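Local coordinates for protein 7,8-dihydro-6-hydroxymethylpterin pyrophosphokinase-dihydropteroate synthase (Plasmodium falciparum, PDB 6JWS) that probably makes the pterin diphosphate from hydroxymethyldihydropterin and ATP and then joins it to 4-aminobenzoate, two successive steps of folate biosynthesis, at residues Phe163-Lys171 with Ser328-Met336; Val526-Asn534 with Tyr544-Leu555. The protein carries 1 engineered substitution. All coordinates share one frame; numbering follows the deposited sequence.

Contact 1 of 2, residues Phe163-Lys171 with Ser328-Met336; sequences FYNLTVVVK and SILLCLNDM
Thr167 of the strand meets Cys332 and Met336 of the helix, and the close packing is here. Its OG1 lies 3.3 Å from Cys332 CB and 3.2 Å from Met336 CE. The methyl CG2 turns the other way along the helix. It sits 3.5 Å from Cys332 CB, close for two carbons, and also reaches Leu333 CD2. Chi1 of Thr167 is 60°, which sets OG1 between the backbone N and the carbonyl carbon, on the Met336 side. The Met336 chain bends at its last torsion (chi3 -57°), bringing the methyl CE to 3.6 Å from Val169 CG2. The two chains lie alongside, pointing opposite ways.

Toward Asn165 the fit is looser. Asn165 ND2 stays 3.9 Å from both Cys332 SG and Ser328 O. A water fills in between the side chains. It gives a weak hydrogen bond to Asn165 OD1. Its 2.5 Å distance to Ser328 OG is suspiciously short, so that link is doubtful. Asn165 OD1 has a second weak partner in Asn21 ND2.

The segment 328-336 crosses one face of the antiparallel HPPK sheet at -41° to strand 163-171, while helix 30-44 packs on the other face. No hydrogen bond joins the two segments directly. The buried Thr167 OG1 faces the Met336 thioether and Cys332 CB, so van der Waals packing carries the contact, with at most a doubtful water bridge at one end.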
# COMPACT_ATOMS: atom_id res chain seq x y z
N PHE B 163 -0.24 0.16 31.93
CA PHE B 163 0.28 -1.03 32.59
C PHE B 163 1.07 -1.87 31.58
O PHE B 163 0.72 -1.94 30.40
CB PHE B 163 -0.86 -1.83 33.23
CG PHE B 163 -1.42 -1.25 34.50
CD1 PHE B 163 -2.26 -0.14 34.47
CD2 PHE B 163 -1.14 -1.83 35.73
CE1 PHE B 163 -2.78 0.39 35.64
CE2 PHE B 163 -1.68 -1.31 36.90
CZ PHE B 163 -2.49 -0.19 36.85
N TYR B 164 2.14 -2.50 32.08
CA TYR B 164 3.00 -3.39 31.33
C TYR B 164 2.93 -4.75 32.00
O TYR B 164 3.19 -4.88 33.20
CB TYR B 164 4.42 -2.82 31.18
CG TYR B 164 4.38 -1.49 30.47
CD1 TYR B 164 4.18 -0.31 31.18
CD2 TYR B 164 4.41 -1.43 29.09
CE1 TYR B 164 4.06 0.91 30.53
CE2 TYR B 164 4.29 -0.22 28.43
CZ TYR B 164 4.10 0.95 29.15
OH TYR B 164 3.97 2.15 28.51
N ASN B 165 2.56 -5.75 31.20
CA ASN B 165 2.02 -7.00 31.71
C ASN B 165 2.63 -8.17 30.97
O ASN B 165 2.81 -8.12 29.76
CB ASN B 165 0.52 -7.06 31.43
CG ASN B 165 -0.28 -7.43 32.65
OD1 ASN B 165 -0.33 -6.67 33.62
ND2 ASN B 165 -0.93 -8.59 32.60
N LEU B 166 2.81 -9.27 31.69
CA LEU B 166 3.31 -10.50 31.11
C LEU B 166 2.86 -11.64 32.02
O LEU B 166 2.95 -11.50 33.23
CB LEU B 166 4.84 -10.37 31.06
CG LEU B 166 5.63 -11.67 30.92
CD1 LEU B 166 5.46 -12.19 29.52
CD2 LEU B 166 7.09 -11.40 31.19
N THR B 167 2.39 -12.75 31.43
CA THR B 167 2.16 -13.97 32.19
C THR B 167 3.31 -14.96 31.99
O THR B 167 4.07 -14.85 31.02
CB THR B 167 0.76 -14.56 31.93
OG1 THR B 167 0.58 -14.88 30.55
CG2 THR B 167 -0.36 -13.69 32.48
N VAL B 168 3.43 -15.91 32.93
CA VAL B 168 4.40 -16.99 32.92
C VAL B 168 3.76 -18.24 33.51
O VAL B 168 2.95 -18.13 34.43
CB VAL B 168 5.73 -16.66 33.64
CG1 VAL B 168 6.22 -15.25 33.36
CG2 VAL B 168 5.67 -16.92 35.13
N VAL B 169 4.10 -19.41 32.96
CA VAL B 169 3.80 -20.67 33.61
C VAL B 169 5.09 -21.18 34.27
O VAL B 169 6.16 -21.19 33.64
CB VAL B 169 3.22 -21.70 32.62
CG1 VAL B 169 2.96 -23.04 33.30
CG2 VAL B 169 1.96 -21.20 31.91
N VAL B 170 4.97 -21.59 35.54
CA VAL B 170 6.07 -22.08 36.36
C VAL B 170 5.77 -23.52 36.78
O VAL B 170 4.68 -23.84 37.26
CB VAL B 170 6.31 -21.17 37.58
CG1 VAL B 170 7.53 -21.58 38.37
CG2 VAL B 170 6.48 -19.72 37.15
N LYS B 171 6.75 -24.40 36.56
CA LYS B 171 6.77 -25.70 37.22
C LYS B 171 7.51 -25.49 38.54
O LYS B 171 8.69 -25.14 38.52
CB LYS B 171 7.38 -26.76 36.30
CG LYS B 171 7.53 -28.18 36.84
CD LYS B 171 8.60 -28.98 36.06
CE LYS B 171 8.09 -29.87 34.93
NZ LYS B 171 9.14 -30.13 33.91
N SER B 328 -6.59 -7.49 30.11
CA SER B 328 -5.15 -7.62 30.03
C SER B 328 -4.69 -9.00 30.49
O SER B 328 -3.70 -9.51 29.99
CB SER B 328 -4.44 -6.52 30.77
OG SER B 328 -4.71 -6.61 32.16
N ILE B 329 -5.45 -9.65 31.39
CA ILE B 329 -5.07 -10.99 31.81
C ILE B 329 -5.50 -11.99 30.75
O ILE B 329 -4.70 -12.84 30.35
CB ILE B 329 -5.63 -11.34 33.20
CG1 ILE B 329 -5.06 -10.43 34.29
CG2 ILE B 329 -5.44 -12.81 33.54
CD1 ILE B 329 -5.86 -10.49 35.59
N LEU B 330 -6.75 -11.92 30.30
CA LEU B 330 -7.21 -12.84 29.27
C LEU B 330 -6.30 -12.78 28.04
O LEU B 330 -5.96 -13.80 27.46
CB LEU B 330 -8.67 -12.52 28.91
CG LEU B 330 -9.73 -13.02 29.89
CD1 LEU B 330 -11.13 -12.60 29.45
CD2 LEU B 330 -9.67 -14.53 30.04
N LEU B 331 -5.91 -11.56 27.66
CA LEU B 331 -5.03 -11.28 26.53
C LEU B 331 -3.72 -12.09 26.64
O LEU B 331 -3.35 -12.79 25.69
CB LEU B 331 -4.80 -9.76 26.51
CG LEU B 331 -3.83 -9.18 25.47
CD1 LEU B 331 -4.37 -9.32 24.04
CD2 LEU B 331 -3.57 -7.71 25.78
N CYS B 332 -3.04 -12.04 27.80
CA CYS B 332 -1.81 -12.77 28.08
C CYS B 332 -2.03 -14.28 28.13
O CYS B 332 -1.25 -15.02 27.55
CB CYS B 332 -1.19 -12.34 29.40
SG CYS B 332 -0.46 -10.68 29.33
N LEU B 333 -3.05 -14.75 28.85
CA LEU B 333 -3.32 -16.18 28.96
C LEU B 333 -3.64 -16.77 27.59
O LEU B 333 -3.36 -17.94 27.35
CB LEU B 333 -4.51 -16.42 29.91
CG LEU B 333 -4.33 -15.99 31.38
CD1 LEU B 333 -5.62 -16.20 32.18
CD2 LEU B 333 -3.19 -16.74 32.05
N ASN B 334 -4.25 -15.96 26.71
CA ASN B 334 -4.67 -16.45 25.40
C ASN B 334 -3.44 -16.82 24.56
O ASN B 334 -3.56 -17.62 23.64
CB ASN B 334 -5.60 -15.47 24.68
CG ASN B 334 -6.00 -15.90 23.28
OD1 ASN B 334 -6.61 -16.96 23.09
ND2 ASN B 334 -5.66 -15.10 22.29
N ASP B 335 -2.28 -16.21 24.85
CA ASP B 335 -1.05 -16.49 24.12
C ASP B 335 -0.49 -17.85 24.53
O ASP B 335 0.06 -18.56 23.70
CB ASP B 335 0.06 -15.48 24.43
CG ASP B 335 -0.15 -14.09 23.86
OD1 ASP B 335 -0.90 -13.95 22.88
OD2 ASP B 335 0.44 -13.16 24.41
N MET B 336 -0.63 -18.18 25.83
CA MET B 336 0.03 -19.32 26.46
C MET B 336 -0.88 -20.55 26.42
O MET B 336 -0.44 -21.60 25.98
CB MET B 336 0.42 -19.08 27.93
CG MET B 336 1.15 -17.77 28.17
SD MET B 336 1.92 -17.78 29.82
CE MET B 336 0.49 -18.07 30.86
O HOH W 1 -3.24 -7.38 34.07

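Contact 2 of 2, residues Val526-Asn534 with Tyr544-Leu555; sequences VVLMHKRGN and YDNLVYDIKNYL. With PT1 (pteroic acid), chain I; ACT (acetate ion), chain M.
Arg532 lays its guanidinium flat on the ring of Tyr544, with the planes 13° apart. CZ is 3.7 Å from the ring centroid, a cation-pi stack offset toward the rim. Leu547 CD1 lies over the opposite face of Tyr544.

An acetate, probably from the crystallisation liquor, ties Arg532 to His530. Arg532 NE and His530 NE2 both donate to its O atom. The His530 bond is 2.8 Å from NE2 to O and nearly straight. Arg532 NH2 grips the other oxygen, OXT, from the guanidinium edge. Arg532 NH1 instead binds the backbone oxygens of Leu541 and Asn543.

Ile551 CG1 sits over the centre of one His530 face, 3.6 Å from the ring centroid, in a CH-pi contact. His530 has CG anti to the backbone N, which places the ring across the Ile551 side chain. Its CD2 edge points at the face of Tyr554 in a T-shaped pair, planes at 89°. Tyr544 OH lies at another edge of the imidazole, 3.3 Å from CE1, and is hydrogen-bonded to Ala581 O. Lys582 at ND1 and, in this crystal, acetate at NE2 grip the two ring nitrogens. A water links Tyr554 OH to Met529 O and Lys531 N.

Leu555 CD2 packs against Leu528 O (3.5 Å from CD2). Strand 525-529 lies between 500-503 and 572-575 in the parallel sheet of the TIM barrel. The helix segment 547-555 runs back at 144° to strand 526-529, with helix 584-592 alongside at Tyr544, Leu547 and Ile551.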
# COMPACT_ATOMS: atom_id res chain seq x y z
N VAL B 526 16.27 -13.64 19.60
CA VAL B 526 16.67 -14.66 18.65
C VAL B 526 15.76 -14.60 17.44
O VAL B 526 14.54 -14.48 17.59
CB VAL B 526 16.67 -16.05 19.30
CG1 VAL B 526 15.37 -16.38 20.04
CG2 VAL B 526 17.06 -17.14 18.30
N VAL B 527 16.38 -14.72 16.25
CA VAL B 527 15.65 -14.88 15.01
C VAL B 527 15.66 -16.38 14.66
O VAL B 527 16.71 -17.01 14.62
CB VAL B 527 16.27 -14.01 13.90
CG1 VAL B 527 15.46 -14.06 12.60
CG2 VAL B 527 16.47 -12.55 14.35
N LEU B 528 14.46 -16.95 14.42
CA LEU B 528 14.36 -18.31 13.92
C LEU B 528 13.95 -18.27 12.45
O LEU B 528 12.92 -17.68 12.09
CB LEU B 528 13.31 -19.07 14.73
CG LEU B 528 13.49 -19.08 16.25
CD1 LEU B 528 12.25 -19.67 16.92
CD2 LEU B 528 14.77 -19.85 16.65
N MET B 529 14.75 -18.94 11.62
CA MET B 529 14.47 -18.93 10.20
C MET B 529 14.17 -20.36 9.71
O MET B 529 14.76 -21.31 10.21
CB MET B 529 15.66 -18.36 9.42
CG MET B 529 15.31 -17.93 8.01
SD MET B 529 16.80 -17.72 6.99
CE MET B 529 17.07 -19.42 6.51
N HIS B 530 13.28 -20.48 8.72
CA HIS B 530 13.03 -21.73 8.02
C HIS B 530 13.96 -21.89 6.81
O HIS B 530 14.05 -21.02 5.95
CB HIS B 530 11.59 -21.79 7.49
CG HIS B 530 11.35 -23.04 6.71
ND1 HIS B 530 11.55 -23.11 5.34
CD2 HIS B 530 10.94 -24.28 7.10
CE1 HIS B 530 11.28 -24.33 4.91
NE2 HIS B 530 10.93 -25.07 5.97
N LYS B 531 14.63 -23.05 6.74
CA LYS B 531 15.31 -23.51 5.54
C LYS B 531 15.21 -25.04 5.49
O LYS B 531 14.72 -25.67 6.43
CB LYS B 531 16.77 -23.04 5.53
CG LYS B 531 17.67 -23.61 6.62
CD LYS B 531 19.18 -23.40 6.38
CE LYS B 531 20.11 -24.36 7.11
NZ LYS B 531 19.52 -25.72 7.36
N ARG B 532 15.60 -25.61 4.34
CA ARG B 532 15.93 -27.02 4.22
C ARG B 532 17.29 -27.09 3.53
O ARG B 532 17.57 -26.28 2.65
CB ARG B 532 14.89 -27.75 3.34
CG ARG B 532 13.45 -27.76 3.85
CD ARG B 532 12.56 -28.28 2.73
NE ARG B 532 11.20 -28.61 3.17
CZ ARG B 532 10.24 -29.05 2.36
NH1 ARG B 532 10.48 -29.18 1.06
NH2 ARG B 532 9.05 -29.36 2.85
N GLY B 533 18.14 -28.03 3.92
CA GLY B 533 19.36 -28.30 3.15
C GLY B 533 20.48 -27.30 3.44
O GLY B 533 20.50 -26.62 4.46
N ASN B 534 21.45 -27.23 2.52
CA ASN B 534 22.56 -26.31 2.65
C ASN B 534 22.66 -25.52 1.35
O ASN B 534 21.85 -25.72 0.45
CB ASN B 534 23.86 -27.05 2.96
CG ASN B 534 24.16 -28.15 1.96
OD1 ASN B 534 24.07 -27.94 0.74
ND2 ASN B 534 24.51 -29.32 2.47
N TYR B 544 6.52 -28.83 -1.15
CA TYR B 544 5.83 -28.54 0.09
C TYR B 544 4.39 -29.02 -0.05
O TYR B 544 3.74 -28.76 -1.06
CB TYR B 544 5.86 -27.04 0.37
CG TYR B 544 7.22 -26.50 0.73
CD1 TYR B 544 8.11 -26.08 -0.26
CD2 TYR B 544 7.62 -26.43 2.07
CE1 TYR B 544 9.37 -25.61 0.07
CE2 TYR B 544 8.88 -25.96 2.41
CZ TYR B 544 9.75 -25.54 1.41
OH TYR B 544 10.99 -25.10 1.75
N ASP B 545 3.88 -29.67 0.98
CA ASP B 545 2.47 -29.99 1.02
C ASP B 545 1.62 -28.70 1.01
O ASP B 545 0.72 -28.55 0.21
CB ASP B 545 2.17 -30.89 2.21
CG ASP B 545 0.70 -31.24 2.25
OD1 ASP B 545 0.14 -31.58 1.18
OD2 ASP B 545 0.12 -31.12 3.35
N ASN B 546 1.92 -27.76 1.91
CA ASN B 546 1.23 -26.48 1.93
C ASN B 546 2.26 -25.40 2.26
O ASN B 546 2.53 -25.15 3.42
CB ASN B 546 0.10 -26.49 2.96
CG ASN B 546 -0.78 -25.27 2.86
OD1 ASN B 546 -0.33 -24.19 2.44
ND2 ASN B 546 -2.03 -25.41 3.25
N LEU B 547 2.86 -24.79 1.24
CA LEU B 547 4.04 -23.96 1.43
C LEU B 547 3.85 -22.97 2.58
O LEU B 547 4.66 -22.90 3.51
CB LEU B 547 4.36 -23.25 0.11
CG LEU B 547 5.32 -22.05 0.21
CD1 LEU B 547 6.78 -22.52 0.24
CD2 LEU B 547 5.10 -21.10 -0.96
N VAL B 548 2.75 -22.22 2.55
CA VAL B 548 2.60 -21.10 3.46
C VAL B 548 2.48 -21.59 4.90
O VAL B 548 3.12 -21.04 5.81
CB VAL B 548 1.47 -20.16 3.00
CG1 VAL B 548 1.03 -19.24 4.13
CG2 VAL B 548 1.95 -19.34 1.79
N TYR B 549 1.65 -22.61 5.10
CA TYR B 549 1.31 -23.10 6.43
C TYR B 549 2.36 -24.07 6.99
O TYR B 549 2.56 -24.11 8.21
CB TYR B 549 -0.15 -23.57 6.46
CG TYR B 549 -1.09 -22.40 6.31
CD1 TYR B 549 -1.38 -21.59 7.40
CD2 TYR B 549 -1.60 -22.05 5.08
CE1 TYR B 549 -2.20 -20.48 7.26
CE2 TYR B 549 -2.43 -20.95 4.92
CZ TYR B 549 -2.72 -20.16 6.02
OH TYR B 549 -3.54 -19.08 5.89
N ASP B 550 3.04 -24.81 6.10
CA ASP B 550 4.12 -25.68 6.55
C ASP B 550 5.22 -24.87 7.25
O ASP B 550 5.66 -25.23 8.34
CB ASP B 550 4.70 -26.53 5.40
CG ASP B 550 3.70 -27.54 4.83
OD1 ASP B 550 2.66 -27.81 5.50
OD2 ASP B 550 3.95 -28.04 3.69
N ILE B 551 5.62 -23.73 6.64
CA ILE B 551 6.67 -22.87 7.17
C ILE B 551 6.21 -22.19 8.46
O ILE B 551 6.90 -22.26 9.46
CB ILE B 551 7.16 -21.91 6.06
CG1 ILE B 551 8.02 -22.66 5.02
CG2 ILE B 551 7.89 -20.71 6.63
CD1 ILE B 551 8.07 -22.00 3.67
N LYS B 552 5.00 -21.61 8.46
CA LYS B 552 4.38 -21.06 9.65
C LYS B 552 4.34 -22.08 10.79
O LYS B 552 4.73 -21.78 11.93
CB LYS B 552 2.96 -20.53 9.37
CG LYS B 552 2.33 -19.75 10.51
CD LYS B 552 0.88 -19.32 10.34
CE LYS B 552 0.33 -18.83 11.66
NZ LYS B 552 -0.84 -17.93 11.52
N ASN B 553 3.81 -23.28 10.50
CA ASN B 553 3.70 -24.31 11.54
C ASN B 553 5.08 -24.71 12.06
O ASN B 553 5.26 -24.88 13.25
CB ASN B 553 2.87 -25.53 11.11
CG ASN B 553 1.39 -25.20 10.99
OD1 ASN B 553 0.88 -24.41 11.79
ND2 ASN B 553 0.71 -25.77 9.99
N TYR B 554 6.08 -24.82 11.18
CA TYR B 554 7.44 -25.11 11.59
C TYR B 554 7.98 -24.09 12.60
O TYR B 554 8.48 -24.47 13.65
CB TYR B 554 8.33 -25.24 10.35
CG TYR B 554 9.80 -25.34 10.65
CD1 TYR B 554 10.58 -24.20 10.80
CD2 TYR B 554 10.43 -26.59 10.76
CE1 TYR B 554 11.93 -24.28 11.07
CE2 TYR B 554 11.80 -26.69 10.99
CZ TYR B 554 12.55 -25.54 11.14
OH TYR B 554 13.88 -25.60 11.42
N LEU B 555 7.88 -22.80 12.28
CA LEU B 555 8.34 -21.70 13.12
C LEU B 555 7.62 -21.68 14.47
O LEU B 555 8.25 -21.45 15.50
CB LEU B 555 8.18 -20.38 12.34
CG LEU B 555 9.12 -20.28 11.13
CD1 LEU B 555 8.82 -19.05 10.28
CD2 LEU B 555 10.58 -20.28 11.58
C2 PT1 I . 17.83 -14.36 5.64
C3 PT1 I . 19.26 -14.53 5.41
C5 PT1 I . 20.10 -14.62 6.61
N6 PT1 I . 19.82 -14.60 4.18
C7 PT1 I . 18.15 -14.41 7.99
N9 PT1 I . 19.51 -14.55 7.84
C10 PT1 I . 21.16 -14.79 4.06
N11 PT1 I . 17.58 -14.36 9.24
C12 PT1 I . 21.96 -14.91 5.19
C21 PT1 I . 19.19 -16.31 -3.16
O22 PT1 I . 19.59 -15.49 -4.03
O1 PT1 I . 17.00 -14.27 4.59
N4 PT1 I . 17.34 -14.30 6.90
N8 PT1 I . 21.42 -14.80 6.43
C13 PT1 I . 21.75 -14.91 2.68
N14 PT1 I . 21.33 -16.22 2.10
C15 PT1 I . 20.82 -16.26 0.85
C16 PT1 I . 19.85 -17.23 0.51
C17 PT1 I . 21.29 -15.31 -0.12
C18 PT1 I . 19.32 -17.24 -0.80
C19 PT1 I . 20.77 -15.35 -1.43
C20 PT1 I . 19.77 -16.30 -1.77
O23 PT1 I . 18.30 -17.13 -3.45
C ACT M . 9.04 -28.10 6.08
O ACT M . 10.19 -27.76 5.66
OXT ACT M . 8.31 -28.93 5.51
CH3 ACT M . 8.47 -27.41 7.32
O HOH W 2 15.40 -24.05 9.73

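Contacts 1 and 2 belong to the two catalytic halves of the chain. Contact 1 lies in the HPPK part and contact 2 in the pterin-binding TIM barrel; both segments of contact 1 precede those of contact 2 in the chain. Their centres are 27 Å apart and their nearest atoms about 12 Å, so they do not touch. Each lies near a different ligand site. In contact 1 the Asn165 side chain is about 9 Å from the magnesium ion bound by Asp208 and Asp210 and about 10 Å from ATP. Contact 2 reaches the pteroic acid directly: Met529 SD is 3.5 Å from the pteroate atom N4, and Val527 also lines that pocket.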